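Lovastatin nonaketide synthase, polyketide synthase component (Aspergillus terreus, PDB 7CPX) builds the dihydromonacolin L nonaketide of lovastatin from malonyl-CoA, using NADPH and S-adenosyl-L-methionine, as an iterative multidomain polyketide synthase working with the partner protein LovC. Local coordinates at residues A[1508-1522]-A[1535-1549]. The protein carries 2 engineered substitutions. Residues are numbered along the deposited sequence; the frame is centred on the assembly and turned at random.
Sequences EPHAYDLIIASNVLH and RSLLKPGGQMVILEI
With CG turned away from its carbonyl carbon (chi1 -55°), the ring of H1510 swings over the end of helix 1527-1537, while K1539, extended beyond CG, runs past the backbone of H1510 and A1511 to D1513. The imidazole suits this corner because it can donate in its own plane: ND1 gives a hydrogen bond to L1538 O at 2.7 Å, and S1536 O lies over one ring face. H1510 N and Y1512 N give bonds to S1536 O and L1537 O, respectively, at the helix end; separately, K1539 N gives one to Y1512 O. K1539 NZ forms a salt bridge to D1513 whose bonds are weak, NZ lying 3.3 Å from OD1; OD2 also accepts from D1441 N.

Beyond the type II turn K1539-G1542, strands 1514-1518 and 1542-1547 run parallel, their axes 10° apart. I1515 N bonds to Q1543 O and V1545 N to I1515 O, both at 2.9 Å, a ladder that A1517 and L1547 continue. I1515 suits its place by branching: CG1 lies against L1538 CD2 and CG2 meets CE of M1544, whose bent thioether chain also brings that methyl to the compact CB of A1517. On the face bearing L1514 and I1516, V1545 packs beside I1516 and, with L1514, against helix 1420-1436.

Past the strand ends, E1548 bends at chi2 (56°), bringing OE2 to H1522 N at a modelled distance too short to be trusted, while OE1 accepts from I1549 N through its anti lone pair. This is the right-handed beta-alpha-beta crossover of a Rossmann-like methyltransferase, with helix 1527-1537 as the connection. Its chemistry implies an apolar centre fixed by backbone bonds, with most charged groups at the two ends, where the buried E1548 carboxylate is probably stabilised by backbone N-H groups of the turning chain, I1549 N among them.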
# COMPACT_ATOMS: atom_id res chain seq x y z
N GLU A 1508 -20.53 5.93 64.97
CA GLU A 1508 -21.90 5.57 65.32
C GLU A 1508 -21.91 4.78 66.62
O GLU A 1508 -21.17 3.81 66.76
CB GLU A 1508 -22.53 4.75 64.20
CG GLU A 1508 -23.99 4.40 64.43
CD GLU A 1508 -24.60 3.61 63.29
OE1 GLU A 1508 -23.88 3.36 62.30
OE2 GLU A 1508 -25.78 3.24 63.38
N PRO A 1509 -22.74 5.16 67.60
CA PRO A 1509 -22.74 4.44 68.88
C PRO A 1509 -23.21 3.01 68.72
O PRO A 1509 -24.12 2.71 67.94
CB PRO A 1509 -23.70 5.26 69.74
CG PRO A 1509 -24.63 5.89 68.76
CD PRO A 1509 -23.79 6.19 67.55
N HIS A 1510 -22.58 2.11 69.47
CA HIS A 1510 -22.96 0.70 69.50
C HIS A 1510 -23.11 0.14 68.09
O HIS A 1510 -24.02 -0.64 67.80
CB HIS A 1510 -24.25 0.50 70.30
CG HIS A 1510 -24.19 1.05 71.69
ND1 HIS A 1510 -23.40 0.50 72.67
CD2 HIS A 1510 -24.83 2.10 72.26
CE1 HIS A 1510 -23.55 1.19 73.79
NE2 HIS A 1510 -24.41 2.17 73.56
N ALA A 1511 -22.21 0.55 67.20
CA ALA A 1511 -22.21 0.10 65.82
C ALA A 1511 -21.02 -0.78 65.48
O ALA A 1511 -20.78 -1.06 64.30
CB ALA A 1511 -22.24 1.30 64.88
N TYR A 1512 -20.26 -1.23 66.48
CA TYR A 1512 -19.06 -2.02 66.27
C TYR A 1512 -19.19 -3.35 67.00
O TYR A 1512 -19.54 -3.38 68.19
CB TYR A 1512 -17.82 -1.27 66.75
CG TYR A 1512 -17.39 -0.19 65.79
CD1 TYR A 1512 -16.58 -0.49 64.70
CD2 TYR A 1512 -17.80 1.12 65.96
CE1 TYR A 1512 -16.19 0.48 63.82
CE2 TYR A 1512 -17.41 2.11 65.07
CZ TYR A 1512 -16.60 1.78 64.01
OH TYR A 1512 -16.21 2.76 63.12
N ASP A 1513 -18.90 -4.44 66.29
CA ASP A 1513 -18.95 -5.76 66.90
C ASP A 1513 -17.74 -6.02 67.78
O ASP A 1513 -17.85 -6.69 68.81
CB ASP A 1513 -19.04 -6.83 65.81
CG ASP A 1513 -20.36 -6.79 65.06
OD1 ASP A 1513 -21.42 -6.92 65.71
OD2 ASP A 1513 -20.34 -6.64 63.82
N LEU A 1514 -16.58 -5.48 67.40
CA LEU A 1514 -15.36 -5.75 68.15
C LEU A 1514 -14.43 -4.54 68.10
O LEU A 1514 -14.36 -3.83 67.09
CB LEU A 1514 -14.64 -7.00 67.60
CG LEU A 1514 -13.21 -7.24 68.06
CD1 LEU A 1514 -12.96 -8.72 68.31
CD2 LEU A 1514 -12.22 -6.72 67.03
N ILE A 1515 -13.72 -4.33 69.20
CA ILE A 1515 -12.73 -3.27 69.32
C ILE A 1515 -11.43 -3.88 69.82
O ILE A 1515 -11.44 -4.83 70.61
CB ILE A 1515 -13.21 -2.15 70.27
CG1 ILE A 1515 -14.32 -1.34 69.60
CG2 ILE A 1515 -12.04 -1.25 70.65
CD1 ILE A 1515 -14.95 -0.29 70.50
N ILE A 1516 -10.32 -3.34 69.34
CA ILE A 1516 -8.98 -3.82 69.67
C ILE A 1516 -8.16 -2.62 70.13
O ILE A 1516 -7.76 -1.79 69.32
CB ILE A 1516 -8.30 -4.50 68.47
CG1 ILE A 1516 -9.09 -5.74 68.05
CG2 ILE A 1516 -6.87 -4.89 68.83
CD1 ILE A 1516 -8.77 -6.22 66.65
N ALA A 1517 -7.89 -2.55 71.43
CA ALA A 1517 -7.06 -1.49 72.00
C ALA A 1517 -5.63 -2.00 72.08
O ALA A 1517 -5.30 -2.81 72.95
CB ALA A 1517 -7.58 -1.07 73.37
N SER A 1518 -4.77 -1.51 71.19
CA SER A 1518 -3.40 -2.01 71.05
C SER A 1518 -2.46 -1.12 71.86
O SER A 1518 -1.96 -0.11 71.38
CB SER A 1518 -2.99 -2.05 69.58
OG SER A 1518 -1.65 -2.46 69.44
N ASN A 1519 -2.22 -1.52 73.11
CA ASN A 1519 -1.25 -0.86 73.99
C ASN A 1519 -1.41 0.66 73.93
O ASN A 1519 -0.43 1.41 73.85
CB ASN A 1519 0.17 -1.28 73.62
CG ASN A 1519 0.40 -2.76 73.77
OD1 ASN A 1519 0.64 -3.26 74.88
ND2 ASN A 1519 0.33 -3.49 72.67
N VAL A 1520 -2.66 1.11 73.99
CA VAL A 1520 -2.96 2.54 73.96
C VAL A 1520 -3.80 2.99 75.14
O VAL A 1520 -3.85 4.20 75.43
CB VAL A 1520 -3.66 2.91 72.63
CG1 VAL A 1520 -5.04 2.28 72.57
CG2 VAL A 1520 -3.72 4.42 72.46
N LEU A 1521 -4.46 2.09 75.87
CA LEU A 1521 -5.22 2.50 77.05
C LEU A 1521 -4.32 3.07 78.14
O LEU A 1521 -4.80 3.81 79.00
CB LEU A 1521 -6.02 1.32 77.60
CG LEU A 1521 -7.01 0.67 76.62
CD1 LEU A 1521 -7.80 -0.42 77.32
CD2 LEU A 1521 -7.94 1.71 76.01
N HIS A 1522 -3.03 2.73 78.12
CA HIS A 1522 -2.09 3.32 79.07
C HIS A 1522 -1.66 4.72 78.67
O HIS A 1522 -1.04 5.42 79.48
CB HIS A 1522 -0.84 2.43 79.20
CG HIS A 1522 0.05 2.46 78.00
ND1 HIS A 1522 1.42 2.54 78.09
CD2 HIS A 1522 -0.24 2.42 76.67
CE1 HIS A 1522 1.94 2.54 76.87
NE2 HIS A 1522 0.95 2.47 76.00
N ARG A 1535 -17.25 0.85 75.20
CA ARG A 1535 -18.56 0.23 75.37
C ARG A 1535 -19.61 0.97 74.55
O ARG A 1535 -20.45 0.34 73.89
CB ARG A 1535 -18.96 0.23 76.84
CG ARG A 1535 -20.29 -0.46 77.13
CD ARG A 1535 -20.29 -1.89 76.64
NE ARG A 1535 -21.47 -2.62 77.09
CZ ARG A 1535 -22.65 -2.60 76.47
NH1 ARG A 1535 -22.85 -1.88 75.38
NH2 ARG A 1535 -23.65 -3.32 76.97
N SER A 1536 -19.57 2.30 74.58
CA SER A 1536 -20.54 3.09 73.83
C SER A 1536 -20.51 2.74 72.35
O SER A 1536 -21.56 2.67 71.71
CB SER A 1536 -20.27 4.58 74.03
OG SER A 1536 -20.33 4.93 75.40
N LEU A 1537 -19.32 2.52 71.79
CA LEU A 1537 -19.22 2.13 70.39
C LEU A 1537 -19.51 0.66 70.14
O LEU A 1537 -19.93 0.31 69.03
CB LEU A 1537 -17.83 2.46 69.84
CG LEU A 1537 -17.55 3.92 69.48
CD1 LEU A 1537 -16.24 4.04 68.72
CD2 LEU A 1537 -18.69 4.54 68.67
N LEU A 1538 -19.32 -0.20 71.13
CA LEU A 1538 -19.54 -1.63 70.94
C LEU A 1538 -21.03 -1.96 71.01
O LEU A 1538 -21.76 -1.42 71.85
CB LEU A 1538 -18.79 -2.44 72.00
CG LEU A 1538 -17.29 -2.62 71.78
CD1 LEU A 1538 -16.69 -3.36 72.96
CD2 LEU A 1538 -17.01 -3.37 70.49
N LYS A 1539 -21.46 -2.86 70.13
CA LYS A 1539 -22.79 -3.42 70.24
C LYS A 1539 -22.86 -4.28 71.51
O LYS A 1539 -21.84 -4.77 71.99
CB LYS A 1539 -23.12 -4.27 69.02
CG LYS A 1539 -23.21 -3.50 67.71
CD LYS A 1539 -23.11 -4.46 66.53
CE LYS A 1539 -23.28 -3.74 65.20
NZ LYS A 1539 -23.12 -4.67 64.05
N PRO A 1540 -24.06 -4.48 72.06
CA PRO A 1540 -24.16 -5.33 73.26
C PRO A 1540 -23.59 -6.71 72.98
O PRO A 1540 -23.93 -7.35 71.98
CB PRO A 1540 -25.67 -5.37 73.54
CG PRO A 1540 -26.24 -4.19 72.82
CD PRO A 1540 -25.37 -3.98 71.62
N GLY A 1541 -22.72 -7.17 73.88
CA GLY A 1541 -22.00 -8.40 73.68
C GLY A 1541 -20.77 -8.28 72.81
O GLY A 1541 -20.11 -9.30 72.56
N GLY A 1542 -20.44 -7.09 72.32
CA GLY A 1542 -19.26 -6.92 71.51
C GLY A 1542 -17.99 -7.29 72.26
O GLY A 1542 -17.93 -7.28 73.49
N GLN A 1543 -16.96 -7.63 71.49
CA GLN A 1543 -15.73 -8.17 72.03
C GLN A 1543 -14.65 -7.09 72.07
O GLN A 1543 -14.29 -6.52 71.03
CB GLN A 1543 -15.25 -9.37 71.21
CG GLN A 1543 -15.97 -10.66 71.55
CD GLN A 1543 -17.47 -10.58 71.32
OE1 GLN A 1543 -17.94 -9.79 70.51
NE2 GLN A 1543 -18.23 -11.38 72.06
N MET A 1544 -14.15 -6.81 73.27
CA MET A 1544 -13.04 -5.89 73.47
C MET A 1544 -11.78 -6.71 73.70
O MET A 1544 -11.73 -7.55 74.61
CB MET A 1544 -13.32 -4.98 74.67
CG MET A 1544 -13.07 -3.50 74.41
SD MET A 1544 -11.35 -3.12 74.06
CE MET A 1544 -11.40 -1.33 74.11
N VAL A 1545 -10.77 -6.48 72.87
CA VAL A 1545 -9.49 -7.17 72.95
C VAL A 1545 -8.44 -6.12 73.30
O VAL A 1545 -8.18 -5.21 72.50
CB VAL A 1545 -9.13 -7.88 71.64
CG1 VAL A 1545 -7.75 -8.50 71.73
CG2 VAL A 1545 -10.18 -8.93 71.31
N ILE A 1546 -7.85 -6.24 74.48
CA ILE A 1546 -6.95 -5.22 75.01
C ILE A 1546 -5.55 -5.82 75.12
O ILE A 1546 -5.35 -6.82 75.82
CB ILE A 1546 -7.42 -4.71 76.38
CG1 ILE A 1546 -8.82 -4.10 76.27
CG2 ILE A 1546 -6.44 -3.70 76.95
CD1 ILE A 1546 -9.94 -5.10 76.42
N LEU A 1547 -4.59 -5.22 74.42
CA LEU A 1547 -3.18 -5.40 74.71
C LEU A 1547 -2.71 -4.20 75.51
O LEU A 1547 -2.79 -3.06 75.03
CB LEU A 1547 -2.35 -5.52 73.42
CG LEU A 1547 -2.64 -6.69 72.48
CD1 LEU A 1547 -3.53 -6.24 71.34
CD2 LEU A 1547 -1.32 -7.25 71.95
N GLU A 1548 -2.25 -4.43 76.73
CA GLU A 1548 -1.87 -3.31 77.58
C GLU A 1548 -0.94 -3.80 78.68
O GLU A 1548 -0.84 -5.00 78.97
CB GLU A 1548 -3.11 -2.63 78.18
CG GLU A 1548 -2.86 -1.24 78.74
CD GLU A 1548 -2.27 -0.29 77.72
OE1 GLU A 1548 -1.06 -0.39 77.43
OE2 GLU A 1548 -3.03 0.56 77.20
N ILE A 1549 -0.24 -2.84 79.29
CA ILE A 1549 0.69 -3.14 80.36
C ILE A 1549 -0.05 -3.68 81.57
O ILE A 1549 -1.15 -3.21 81.91
CB ILE A 1549 1.51 -1.88 80.73
CG1 ILE A 1549 0.57 -0.72 81.09
CG2 ILE A 1549 2.42 -1.49 79.57
CD1 ILE A 1549 1.28 0.46 81.72